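Local coordinates for putative decarboxylase involved in desferrioxamine biosynthesis (Erwinia amylovora, PDB 5O5C), which probably acts as a pyridoxal phosphate-dependent lysine decarboxylase in the biosynthesis of the siderophore desferrioxamine, at residues D136-A139 with G140-I144; Q146-I149 with D150-S154. All coordinates share one frame; numbering follows the deposited sequence.

Contact 1. Residues D136-A139 with G140-I144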
ATOM      1  N   ASP B 136     -18.836   2.125  -5.490  1.00 23.64           N
ATOM      2  CA  ASP B 136     -19.542   0.823  -5.592  1.00 25.55           C
ATOM      3  C   ASP B 136     -18.806  -0.374  -4.926  1.00 24.87           C
ATOM      4  O   ASP B 136     -19.291  -1.490  -4.995  1.00 21.90           O
ATOM      5  CB  ASP B 136     -19.963   0.549  -7.023  1.00 25.78           C
ATOM      6  CG  ASP B 136     -18.814   0.338  -7.960  1.00 25.69           C
ATOM      7  OD1 ASP B 136     -17.666   0.200  -7.512  1.00 29.72           O
ATOM      8  OD2 ASP B 136     -19.038   0.392  -9.178  1.00 25.55           O
ATOM      9  N   GLN B 137     -17.681  -0.125  -4.251  1.00 21.69           N
ATOM     10  CA  GLN B 137     -17.018  -1.147  -3.437  1.00 23.60           C
ATOM     11  C   GLN B 137     -16.859  -0.659  -1.948  1.00 21.22           C
ATOM     12  O   GLN B 137     -16.325  -1.361  -1.070  1.00 19.93           O
ATOM     13  CB  GLN B 137     -15.660  -1.488  -4.057  1.00 23.82           C
ATOM     14  CG  GLN B 137     -15.638  -1.826  -5.541  1.00 28.31           C
ATOM     15  CD  GLN B 137     -14.234  -1.895  -6.096  1.00 32.30           C
ATOM     16  OE1 GLN B 137     -13.463  -2.776  -5.751  1.00 40.79           O
ATOM     17  NE2 GLN B 137     -13.886  -0.943  -6.933  1.00 43.08           N
ATOM     18  N   SER B 138     -17.345   0.520  -1.646  1.00 21.53           N
ATOM     19  CA  SER B 138     -17.233   1.052  -0.295  1.00 24.42           C
ATOM     20  C   SER B 138     -18.407   1.842   0.303  1.00 25.34           C
ATOM     21  O   SER B 138     -18.510   1.938   1.502  1.00 35.65           O
ATOM     22  CB  SER B 138     -15.961   1.896  -0.198  1.00 24.14           C
ATOM     23  OG  SER B 138     -15.971   2.900  -1.195  1.00 29.50           O
ATOM     24  N   ALA B 139     -19.246   2.448  -0.483  1.00 28.99           N
ATOM     25  CA  ALA B 139     -20.263   3.343   0.089  1.00 23.91           C
ATOM     26  C   ALA B 139     -19.684   4.356   1.097  1.00 23.84           C
ATOM     27  O   ALA B 139     -18.773   5.104   0.741  1.00 20.87           O
ATOM     28  CB  ALA B 139     -21.440   2.550   0.649  1.00 21.30           C
ATOM     29  N   GLY B 140     -20.251   4.400   2.316  1.00 20.85           N
ATOM     30  CA  GLY B 140     -19.831   5.298   3.384  1.00 23.65           C
ATOM     31  C   GLY B 140     -18.348   5.322   3.731  1.00 25.16           C
ATOM     32  O   GLY B 140     -17.872   6.276   4.415  1.00 26.05           O
ATOM     33  N   GLY B 141     -17.619   4.292   3.323  1.00 21.37           N
ATOM     34  CA  GLY B 141     -16.152   4.320   3.449  1.00 26.31           C
ATOM     35  C   GLY B 141     -15.565   5.429   2.594  1.00 25.38           C
ATOM     36  O   GLY B 141     -14.538   6.043   2.936  1.00 28.69           O
ATOM     37  N   THR B 142     -16.212   5.694   1.472  1.00 23.23           N
ATOM     38  CA  THR B 142     -15.716   6.720   0.550  1.00 26.94           C
ATOM     39  C   THR B 142     -15.895   8.091   1.158  1.00 24.23           C
ATOM     40  O   THR B 142     -14.957   8.925   1.098  1.00 22.90           O
ATOM     41  CB  THR B 142     -16.341   6.612  -0.846  1.00 26.74           C
ATOM     42  OG1 THR B 142     -15.710   5.525  -1.542  1.00 24.18           O
ATOM     43  CG2 THR B 142     -16.171   7.889  -1.649  1.00 29.40           C
ATOM     44  N   LEU B 143     -17.050   8.287   1.794  1.00 20.55           N
ATOM     45  CA  LEU B 143     -17.384   9.556   2.414  1.00 23.07           C
ATOM     46  C   LEU B 143     -16.570   9.724   3.685  1.00 24.68           C
ATOM     47  O   LEU B 143     -16.047  10.832   3.938  1.00 28.57           O
ATOM     48  CB  LEU B 143     -18.892   9.643   2.713  1.00 24.78           C
ATOM     49  CG  LEU B 143     -19.818   9.437   1.535  1.00 23.73           C
ATOM     50  CD1 LEU B 143     -21.273   9.382   1.924  1.00 26.02           C
ATOM     51  CD2 LEU B 143     -19.615  10.555   0.540  1.00 26.88           C
ATOM     52  N   ILE B 144     -16.413   8.650   4.472  1.00 22.58           N
ATOM     53  CA  ILE B 144     -15.578   8.710   5.681  1.00 24.30           C
ATOM     54  C   ILE B 144     -14.158   9.159   5.346  1.00 25.06           C
ATOM     55  O   ILE B 144     -13.643  10.122   5.944  1.00 23.67           O
ATOM     56  CB  ILE B 144     -15.546   7.394   6.481  1.00 26.29           C
ATOM     57  CG1 ILE B 144     -16.827   7.207   7.276  1.00 26.65           C
ATOM     58  CG2 ILE B 144     -14.365   7.348   7.430  1.00 27.61           C
ATOM     59  CD1 ILE B 144     -17.042   5.765   7.687  1.00 28.07           C
TER
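The reverse turn that joins helix 135-138 to helix 140-156 is made by Ser138, Ala139, Gly140 and Gly141, with the hydroxyl of Thr142 set beside that of Ser138. The amide of Gly141 returns to the carbonyl of Ser138, N to O 3.1 Å, with the amide nitrogen of Gly141 above the plane of that carbonyl, 51° out of it. Between them Ala139 takes a positive phi of 49°, which ends the first helix and turns the chain, and Gly140 brings it back to helical angles. The carbonyl of Ala139 is therefore already aimed into the next turn, where its O receives Thr142 N at 2.7 Å, so two bonds of the same i to i+3 spacing follow one another. Beside this backbone pair the two hydroxyls meet end to end, Ser138 OG and Thr142 OG1 lying 2.7 Å apart. The serine oxygen stands between its own backbone N and carbonyl carbon (chi1 55°), while the threonine oxygen lies anti to the carbonyl carbon, beside the backbone N. Thr142 CB also rests against Ala139 O at 3.3 Å. The hydroxyl of Ser138 is bonded to the carbonyl of Thr134, just before helix 135-138, so this small buried polar chain spans the change of direction. Around it, Gln137 OE1 bonds Asn111 of the second subunit, and Leu143 and Ile144 pack on Phe71 of that same subunit. The side chain of Ser138 is about 13 Å from a bound pyridoxal phosphate. With its positive phi at the second residue and helical angles at the third, the corner from Ser138 to Gly141 has the character of a type II' beta turn, here used to change helices.

Contact 2. Residues Q146-I149 with D150-S154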
ATOM      1  N   GLN B 146     -13.127  10.958   2.962  1.00 24.42           N
ATOM      2  CA  GLN B 146     -13.163  12.354   2.580  1.00 24.33           C
ATOM      3  C   GLN B 146     -13.215  13.266   3.791  1.00 24.02           C
ATOM      4  O   GLN B 146     -12.527  14.270   3.816  1.00 25.22           O
ATOM      5  CB  GLN B 146     -14.326  12.683   1.660  1.00 23.64           C
ATOM      6  CG  GLN B 146     -14.137  14.051   1.009  1.00 24.39           C
ATOM      7  CD  GLN B 146     -12.984  14.119   0.024  1.00 24.47           C
ATOM      8  OE1 GLN B 146     -12.903  13.309  -0.903  1.00 28.04           O
ATOM      9  NE2 GLN B 146     -12.103  15.115   0.190  1.00 21.46           N
ATOM     10  N   LYS B 147     -14.018  12.872   4.769  1.00 23.14           N
ATOM     11  CA  LYS B 147     -14.059  13.489   6.112  1.00 25.45           C
ATOM     12  C   LYS B 147     -12.709  13.535   6.791  1.00 22.95           C
ATOM     13  O   LYS B 147     -12.235  14.586   7.199  1.00 20.82           O
ATOM     14  CB  LYS B 147     -15.070  12.740   7.017  1.00 30.43           C
ATOM     15  CG  LYS B 147     -15.816  13.623   7.980  1.00 37.38           C
ATOM     16  CD  LYS B 147     -17.105  14.148   7.369  1.00 43.72           C
ATOM     17  CE  LYS B 147     -17.672  15.270   8.217  1.00 47.69           C
ATOM     18  NZ  LYS B 147     -18.882  15.879   7.600  1.00 46.97           N
ATOM     19  N   VAL B 148     -12.044  12.398   6.911  1.00 21.94           N
ATOM     20  CA  VAL B 148     -10.707  12.442   7.484  1.00 20.78           C
ATOM     21  C   VAL B 148      -9.725  13.337   6.752  1.00 20.05           C
ATOM     22  O   VAL B 148      -8.943  14.025   7.383  1.00 20.12           O
ATOM     23  CB  VAL B 148     -10.061  11.062   7.701  1.00 21.48           C
ATOM     24  CG1 VAL B 148      -8.743  11.235   8.412  1.00 19.45           C
ATOM     25  CG2 VAL B 148     -10.943  10.199   8.568  1.00 23.76           C
ATOM     26  N   ILE B 149      -9.725  13.250   5.426  1.00 20.65           N
ATOM     27  CA  ILE B 149      -8.946  14.093   4.577  1.00 21.63           C
ATOM     28  C   ILE B 149      -9.210  15.578   4.786  1.00 21.58           C
ATOM     29  O   ILE B 149      -8.259  16.362   4.970  1.00 23.49           O
ATOM     30  CB  ILE B 149      -9.197  13.718   3.099  1.00 22.31           C
ATOM     31  CG1 ILE B 149      -8.400  12.477   2.796  1.00 23.93           C
ATOM     32  CG2 ILE B 149      -8.754  14.815   2.153  1.00 21.57           C
ATOM     33  CD1 ILE B 149      -8.653  11.973   1.428  1.00 25.77           C
ATOM     34  N   ASP B 150     -10.486  15.939   4.742  1.00 23.32           N
ATOM     35  CA  ASP B 150     -10.927  17.341   4.907  1.00 24.19           C
ATOM     36  C   ASP B 150     -10.573  17.826   6.293  1.00 23.38           C
ATOM     37  O   ASP B 150     -10.089  18.906   6.404  1.00 24.15           O
ATOM     38  CB  ASP B 150     -12.410  17.516   4.747  1.00 23.23           C
ATOM     39  CG  ASP B 150     -12.917  17.286   3.304  1.00 25.27           C
ATOM     40  OD1 ASP B 150     -12.192  17.400   2.270  1.00 23.24           O
ATOM     41  OD2 ASP B 150     -14.115  17.019   3.246  1.00 24.85           O
ATOM     42  N   TRP B 151     -10.816  17.032   7.328  1.00 23.00           N
ATOM     43  CA  TRP B 151     -10.348  17.373   8.682  1.00 25.78           C
ATOM     44  C   TRP B 151      -8.827  17.608   8.742  1.00 24.09           C
ATOM     45  O   TRP B 151      -8.351  18.537   9.411  1.00 26.48           O
ATOM     46  CB  TRP B 151     -10.745  16.287   9.685  1.00 27.10           C
ATOM     47  CG  TRP B 151     -10.193  16.484  11.094  1.00 26.26           C
ATOM     48  CD1 TRP B 151     -10.779  17.211  12.086  1.00 27.06           C
ATOM     49  CD2 TRP B 151      -8.988  15.919  11.668  1.00 28.33           C
ATOM     50  NE1 TRP B 151     -10.008  17.171  13.221  1.00 31.97           N
ATOM     51  CE2 TRP B 151      -8.915  16.373  13.010  1.00 28.04           C
ATOM     52  CE3 TRP B 151      -7.956  15.110  11.174  1.00 29.39           C
ATOM     53  CZ2 TRP B 151      -7.850  16.047  13.878  1.00 27.82           C
ATOM     54  CZ3 TRP B 151      -6.878  14.775  12.045  1.00 30.87           C
ATOM     55  CH2 TRP B 151      -6.851  15.249  13.390  1.00 31.68           C
ATOM     56  N   THR B 152      -8.059  16.757   8.073  1.00 22.70           N
ATOM     57  CA  THR B 152      -6.602  16.960   8.027  1.00 20.95           C
ATOM     58  C   THR B 152      -6.267  18.265   7.331  1.00 19.46           C
ATOM     59  O   THR B 152      -5.474  19.074   7.804  1.00 20.55           O
ATOM     60  CB  THR B 152      -5.878  15.765   7.376  1.00 18.96           C
ATOM     61  OG1 THR B 152      -6.221  14.595   8.103  1.00 16.89           O
ATOM     62  CG2 THR B 152      -4.439  15.954   7.491  1.00 18.63           C
ATOM     63  N   LEU B 153      -6.885  18.496   6.210  1.00 21.29           N
ATOM     64  CA  LEU B 153      -6.599  19.714   5.465  1.00 23.09           C
ATOM     65  C   LEU B 153      -6.930  21.004   6.277  1.00 24.26           C
ATOM     66  O   LEU B 153      -6.234  22.029   6.155  1.00 21.78           O
ATOM     67  CB  LEU B 153      -7.381  19.744   4.190  1.00 23.21           C
ATOM     68  CG  LEU B 153      -6.929  18.829   3.063  1.00 22.60           C
ATOM     69  CD1 LEU B 153      -8.100  18.782   2.135  1.00 24.97           C
ATOM     70  CD2 LEU B 153      -5.691  19.337   2.336  1.00 23.06           C
ATOM     71  N   SER B 154      -7.984  20.928   7.078  1.00 23.44           N
ATOM     72  CA  SER B 154      -8.303  21.982   8.041  1.00 26.11           C
ATOM     73  C   SER B 154      -7.190  22.273   9.029  1.00 24.29           C
ATOM     74  O   SER B 154      -7.000  23.427   9.431  1.00 24.04           O
ATOM     75  CB  SER B 154      -9.566  21.636   8.803  1.00 28.49           C
ATOM     76  OG  SER B 154      -9.960  22.711   9.611  1.00 32.44           O
TER
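The carbonyl oxygen of Val148 is gripped twice by Thr152, whose backbone N sits 3.0 Å from Val148 O and whose OG1 is 2.9 Å from the same atom. The two donors reach it from opposite faces of the carbonyl plane. The threonine can do this because OG1 lies anti to its own carbonyl carbon, beside the backbone N (chi1 -57°). The same hydroxyl is also bonded to Tyr328, which ties this buried point to the residue following strand 323-327. At the edge of the Trp151 ring, CE3 comes within 4.1 Å of Val148 O, while the ring's NE1 bonds Asp77 of the second subunit. These are successive turns of helix 140-156, and the regular i to i+4 ladder runs through them, as in Trp151 N to Lys147 O at 2.8 Å. One step earlier, a side-chain bond doubles the ladder: Gln146 bends at chi2 (68°) to set NE2 3.1 Å from Asp150 OD1. The carboxylate oxygen lies in the plane of the Gln146 amide but is itself approached from above its own plane, the two flat groups being turned 42° apart. Asp163 takes a further bond from NE2. On the inner side Ile149 and Leu153 lie alongside each other, CG2 to CD1 4.0 Å, both against Phe342 of strand 339-343.

Contacts 1 and 2 follow one another along helix 140-156, with centres about 15 Å apart: contact 1 forms the turn leading into it, contact 2 two of its later turns. Both are largely buried and both touch the second subunit, though of the residues that touch in contact 2, Asp150 alone is exposed. The bonds of contact 1 span three residues in the backbone and pair hydroxyls across a corner, whereas those of contact 2 keep the four-residue helical rhythm and add side chains to it. In contact 1 the Ser138 side chain comes within about 10 Å of that of Thr380, a cofactor-binding residue; contact 2 packs the helix on strands 163-167 and 339-343 and helix 385-394.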